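Local coordinates for protein transcriptional regulator (Saccharomonospora viridis, PDB 4KWA) that probably represses transcription as a TetR-family DNA-binding regulator, and binds a choline ion in its C-terminal ligand-binding domain, at residues T110-P113 with K114-D117; H177-Q180 with H181-F185. All coordinates share one frame; numbering follows the deposited sequence.

Contact 1: T110-P113 with K114-D117; sequences TLNP and KIRD
The amide oxygen OD1 of N112 accepts from two backbone N-H groups of the first helical turn, as an N-cap does. The bond from I115 N is nearly straight at 168° and spans 3.2 Å to OD1 of N112; it reaches the oxygen from above the amide plane. K114 N, 3.0 Å from the same OD1, makes a bent, weak second bond. CG of N112 stands opposite its own backbone N (chi1 -177°) and beside the carbonyl carbon, which sends the amide forward to these N-H groups; asparagine is short enough to bring an acceptor there. Its amide also lies against I115, whose CG1 is 3.5 Å from CG of N112.

The helical pattern starts at once: R116 N donates to N112 O at 2.9 Å, and D117 N to P113 O. Proline suits the first helical position, where its nitrogen needs no partner within the helix. R116 extends back over the loop, its NH1 4.0 Å from P113 CA, and packs on T168 of the second subunit.

The loop joins helix 94-109 to helix 113-139. I115 is buried against V105 and S109 of the former and L53 and L56 of helix 48-71, where N112 touches K49 and K114 touches L53.

Contact 2: H177-Q180 with H181-F185; sequences HMRQ and HLNDF
H177 to D184 forms regular alpha-helix, in which the N-H of H181, L182, N183 and D184 each donates to the carbonyl four residues earlier; the bond from H181 N to H177 O measures 2.9 Å and is almost straight at 169°. Side chains four apart therefore lie next to each other on the same face.

M178, present as selenomethionine, and L182 form the apolar pair. They run alongside each other, and CD1 of L182 is 3.9 Å from CG of M178 and 4.0 Å from its CE. The M178 chain is fully extended (chi3 -180°), carrying SE and CE well away from the helix axis into the protein interior. This long unbranched chain reaches inward while the compact, branched L182 packs beside it; both, being apolar, suit a buried face.

Q180 and D184 also lie side by side, on a more open face, with CG of Q180 4.1 Å from OD2 of D184. The carbonyl oxygen of Q180 takes the N-H of D184 at 2.9 Å and a water hydrogen as well, the water lying 3.0 Å from Q180 O.

R179 runs beside N183. A bend at chi3 (-68°) turns its guanidinium so that NE forms a salt bridge with E86 and NH1 one with D176; two carboxylates thus fix its orientation and probably balance its charge. H181 turns its ring to the second subunit, where E150 and R154 of that subunit hydrogen-bond to ND1 and NE2, using both imidazole nitrogens in the dimer interface.

Within the chain, L182 packs on I159 and L162 of helix 148-168 and on V85 of helix 77-86, whereas M178 meets V166 of helix 148-168 and the loop residues L89 and P90.

In the fold
Contacts 1 and 2 lie on opposite sides of the chain's centre, about 31 Å apart between centres, yet both belong to the BetI-type C-terminal region and both touch the second subunit. Contact 1 is a surface contact at a helix start, where a polar side chain caps backbone N-H groups that have no preceding turn to pair with, one firmly and one weakly. Contact 2, partly buried, lies within a helix whose backbone pairs itself, and its side chains divide between core packing, charged partners outside the two segments and the dimer interface. Contact 1 ties helix 113-139 to helices 48-71 and 94-109; contact 2 sets helix 175-190 against helices 77-86 and 148-168. M178 comes nearer the bound choline than I115 does.

Contact 1: T110-P113 with K114-D117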
loop_
_atom_site.group_PDB
_atom_site.type_symbol
_atom_site.label_atom_id
_atom_site.label_comp_id
_atom_site.label_asym_id
_atom_site.label_seq_id
_atom_site.Cartn_x
_atom_site.Cartn_y
_atom_site.Cartn_z
ATOM N N THR A 110 -0.782 2.638 11.509
ATOM C CA THR A 110 -1.813 1.844 12.181
ATOM C C THR A 110 -1.446 1.570 13.642
ATOM O O THR A 110 -2.238 1.008 14.381
ATOM C CB THR A 110 -2.117 0.489 11.453
ATOM O OG1 THR A 110 -1.043 -0.445 11.602
ATOM C CG2 THR A 110 -2.396 0.662 9.920
ATOM N N LEU A 111 -0.274 2.044 14.063
ATOM C CA LEU A 111 0.252 1.831 15.394
ATOM C C LEU A 111 0.807 2.996 16.197
ATOM O O LEU A 111 0.902 2.866 17.418
ATOM C CB LEU A 111 1.426 0.843 15.239
ATOM C CG LEU A 111 1.156 -0.492 14.534
ATOM C CD1 LEU A 111 2.406 -1.344 14.340
ATOM C CD2 LEU A 111 0.092 -1.243 15.339
ATOM N N ASN A 112 1.245 4.073 15.510
ATOM C CA ASN A 112 1.902 5.281 16.080
ATOM C C ASN A 112 1.116 6.526 15.607
ATOM O O ASN A 112 1.124 6.775 14.403
ATOM C CB ASN A 112 3.373 5.371 15.508
ATOM C CG ASN A 112 4.198 6.526 16.062
ATOM O OD1 ASN A 112 3.701 7.607 16.296
ATOM N ND2 ASN A 112 5.504 6.322 16.194
ATOM N N PRO A 113 0.487 7.294 16.540
ATOM C CA PRO A 113 -0.369 8.498 16.274
ATOM C C PRO A 113 0.377 9.669 15.721
ATOM O O PRO A 113 -0.199 10.347 14.886
ATOM C CB PRO A 113 -0.995 8.846 17.659
ATOM C CG PRO A 113 -0.131 8.193 18.676
ATOM C CD PRO A 113 0.595 7.020 17.999
ATOM N N LYS A 114 1.670 9.868 16.080
ATOM C CA LYS A 114 2.406 10.982 15.529
ATOM C C LYS A 114 2.694 10.692 14.047
ATOM O O LYS A 114 2.566 11.580 13.251
ATOM C CB LYS A 114 3.680 11.365 16.283
ATOM C CG LYS A 114 3.402 11.872 17.721
ATOM C CD LYS A 114 4.616 12.462 18.418
ATOM C CE LYS A 114 5.647 11.449 18.903
ATOM N NZ LYS A 114 6.682 12.070 19.807
ATOM N N ILE A 115 3.074 9.466 13.710
ATOM C CA ILE A 115 3.324 9.062 12.370
ATOM C C ILE A 115 2.024 9.125 11.568
ATOM O O ILE A 115 2.051 9.646 10.449
ATOM C CB ILE A 115 3.964 7.661 12.261
ATOM C CG1 ILE A 115 5.335 7.605 12.963
ATOM C CG2 ILE A 115 4.062 7.217 10.791
ATOM C CD1 ILE A 115 6.404 8.363 12.267
ATOM N N ARG A 116 0.928 8.631 12.134
ATOM C CA ARG A 116 -0.380 8.660 11.519
ATOM C C ARG A 116 -0.798 10.101 11.154
ATOM O O ARG A 116 -1.301 10.360 10.040
ATOM C CB ARG A 116 -1.469 8.030 12.450
ATOM C CG ARG A 116 -2.773 7.747 11.734
ATOM C CD ARG A 116 -4.028 7.465 12.581
ATOM N NE ARG A 116 -3.951 6.261 13.379
ATOM C CZ ARG A 116 -3.952 6.188 14.722
ATOM N NH1 ARG A 116 -4.105 7.266 15.504
ATOM N NH2 ARG A 116 -3.853 4.991 15.291
ATOM N N ASP A 117 -0.569 11.022 12.076
ATOM C CA ASP A 117 -0.927 12.447 11.887
ATOM C C ASP A 117 -0.048 13.085 10.828
ATOM O O ASP A 117 -0.518 13.817 9.975
ATOM C CB ASP A 117 -0.748 13.256 13.184
ATOM C CG ASP A 117 -1.798 12.928 14.252
ATOM O OD1 ASP A 117 -2.719 12.124 13.951
ATOM O OD2 ASP A 117 -1.647 13.464 15.405
#

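Contact 2: H177-Q180 with H181-F185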
loop_
_atom_site.group_PDB
_atom_site.type_symbol
_atom_site.label_atom_id
_atom_site.label_comp_id
_atom_site.label_asym_id
_atom_site.label_seq_id
_atom_site.Cartn_x
_atom_site.Cartn_y
_atom_site.Cartn_z
ATOM N N HIS A 177 5.394 0.713 -17.304
ATOM C CA HIS A 177 3.993 0.214 -17.415
ATOM C C HIS A 177 3.041 1.043 -16.538
ATOM O O HIS A 177 1.962 1.398 -16.965
ATOM C CB HIS A 177 3.922 -1.272 -17.193
ATOM C CG HIS A 177 4.616 -2.060 -18.288
ATOM N ND1 HIS A 177 5.758 -2.819 -18.076
ATOM C CD2 HIS A 177 4.358 -2.149 -19.623
ATOM C CE1 HIS A 177 6.132 -3.381 -19.214
ATOM N NE2 HIS A 177 5.302 -2.988 -20.168
HETATM N N MSE A 178 3.500 1.382 -15.337
HETATM C CA MSE A 178 2.704 2.218 -14.426
HETATM C C MSE A 178 2.450 3.593 -15.062
HETATM O O MSE A 178 1.352 4.186 -14.953
HETATM C CB MSE A 178 3.536 2.333 -13.110
HETATM C CG MSE A 178 2.926 3.373 -12.211
HETATM SE SE MSE A 178 3.704 3.156 -10.395
HETATM C CE MSE A 178 2.754 4.560 -9.516
ATOM N N ARG A 179 3.491 4.153 -15.627
ATOM C CA ARG A 179 3.412 5.430 -16.318
ATOM C C ARG A 179 2.377 5.386 -17.410
ATOM O O ARG A 179 1.550 6.235 -17.465
ATOM C CB ARG A 179 4.752 5.892 -16.894
ATOM C CG ARG A 179 4.722 7.292 -17.452
ATOM C CD ARG A 179 6.023 7.730 -18.098
ATOM N NE ARG A 179 7.098 7.881 -17.149
ATOM C CZ ARG A 179 8.138 7.075 -17.058
ATOM N NH1 ARG A 179 8.283 6.053 -17.846
ATOM N NH2 ARG A 179 9.057 7.294 -16.161
ATOM N N GLN A 180 2.447 4.357 -18.250
ATOM C CA GLN A 180 1.476 4.132 -19.348
ATOM C C GLN A 180 0.017 3.966 -18.837
ATOM O O GLN A 180 -0.899 4.605 -19.330
ATOM C CB GLN A 180 1.877 2.872 -20.167
ATOM C CG GLN A 180 1.150 2.840 -21.529
ATOM C CD GLN A 180 1.771 1.862 -22.527
ATOM O OE1 GLN A 180 1.729 2.081 -23.742
ATOM N NE2 GLN A 180 2.386 0.807 -22.014
ATOM N N HIS A 181 -0.144 3.128 -17.823
ATOM C CA HIS A 181 -1.465 2.945 -17.230
ATOM C C HIS A 181 -2.072 4.261 -16.721
ATOM O O HIS A 181 -3.253 4.570 -16.900
ATOM C CB HIS A 181 -1.362 1.885 -16.103
ATOM C CG HIS A 181 -2.710 1.472 -15.581
ATOM N ND1 HIS A 181 -3.319 0.284 -15.958
ATOM C CD2 HIS A 181 -3.651 2.167 -14.905
ATOM C CE1 HIS A 181 -4.542 0.244 -15.461
ATOM N NE2 HIS A 181 -4.760 1.351 -14.789
ATOM N N LEU A 182 -1.281 5.047 -15.983
ATOM C CA LEU A 182 -1.735 6.298 -15.412
ATOM C C LEU A 182 -2.020 7.376 -16.498
ATOM O O LEU A 182 -3.029 8.054 -16.425
ATOM C CB LEU A 182 -0.703 6.822 -14.395
ATOM C CG LEU A 182 -0.673 6.115 -13.034
ATOM C CD1 LEU A 182 0.555 6.496 -12.204
ATOM C CD2 LEU A 182 -1.977 6.386 -12.299
ATOM N N ASN A 183 -1.161 7.447 -17.511
ATOM C CA ASN A 183 -1.385 8.345 -18.632
ATOM C C ASN A 183 -2.683 7.912 -19.394
ATOM O O ASN A 183 -3.474 8.778 -19.800
ATOM C CB ASN A 183 -0.069 8.510 -19.441
ATOM C CG ASN A 183 0.875 9.535 -18.808
ATOM O OD1 ASN A 183 1.874 9.191 -18.139
ATOM N ND2 ASN A 183 0.521 10.797 -18.934
ATOM N N ASP A 184 -2.948 6.607 -19.540
ATOM C CA ASP A 184 -4.211 6.122 -20.141
ATOM C C ASP A 184 -5.418 6.547 -19.326
ATOM O O ASP A 184 -6.430 6.902 -19.846
ATOM C CB ASP A 184 -4.175 4.619 -20.364
ATOM C CG ASP A 184 -3.248 4.222 -21.540
ATOM O OD1 ASP A 184 -2.842 5.148 -22.289
ATOM O OD2 ASP A 184 -2.950 2.998 -21.740
ATOM N N PHE A 185 -5.314 6.465 -18.018
ATOM C CA PHE A 185 -6.419 6.839 -17.146
ATOM C C PHE A 185 -6.648 8.353 -17.356
ATOM O O PHE A 185 -7.776 8.781 -17.384
ATOM C CB PHE A 185 -6.006 6.582 -15.673
ATOM C CG PHE A 185 -7.074 6.982 -14.643
ATOM C CD1 PHE A 185 -8.195 6.218 -14.442
ATOM C CD2 PHE A 185 -6.944 8.122 -13.932
ATOM C CE1 PHE A 185 -9.198 6.616 -13.577
ATOM C CE2 PHE A 185 -7.972 8.545 -13.048
ATOM C CZ PHE A 185 -9.035 7.758 -12.861
HETATM O O HOH W 1 -0.449 5.585 -22.083
#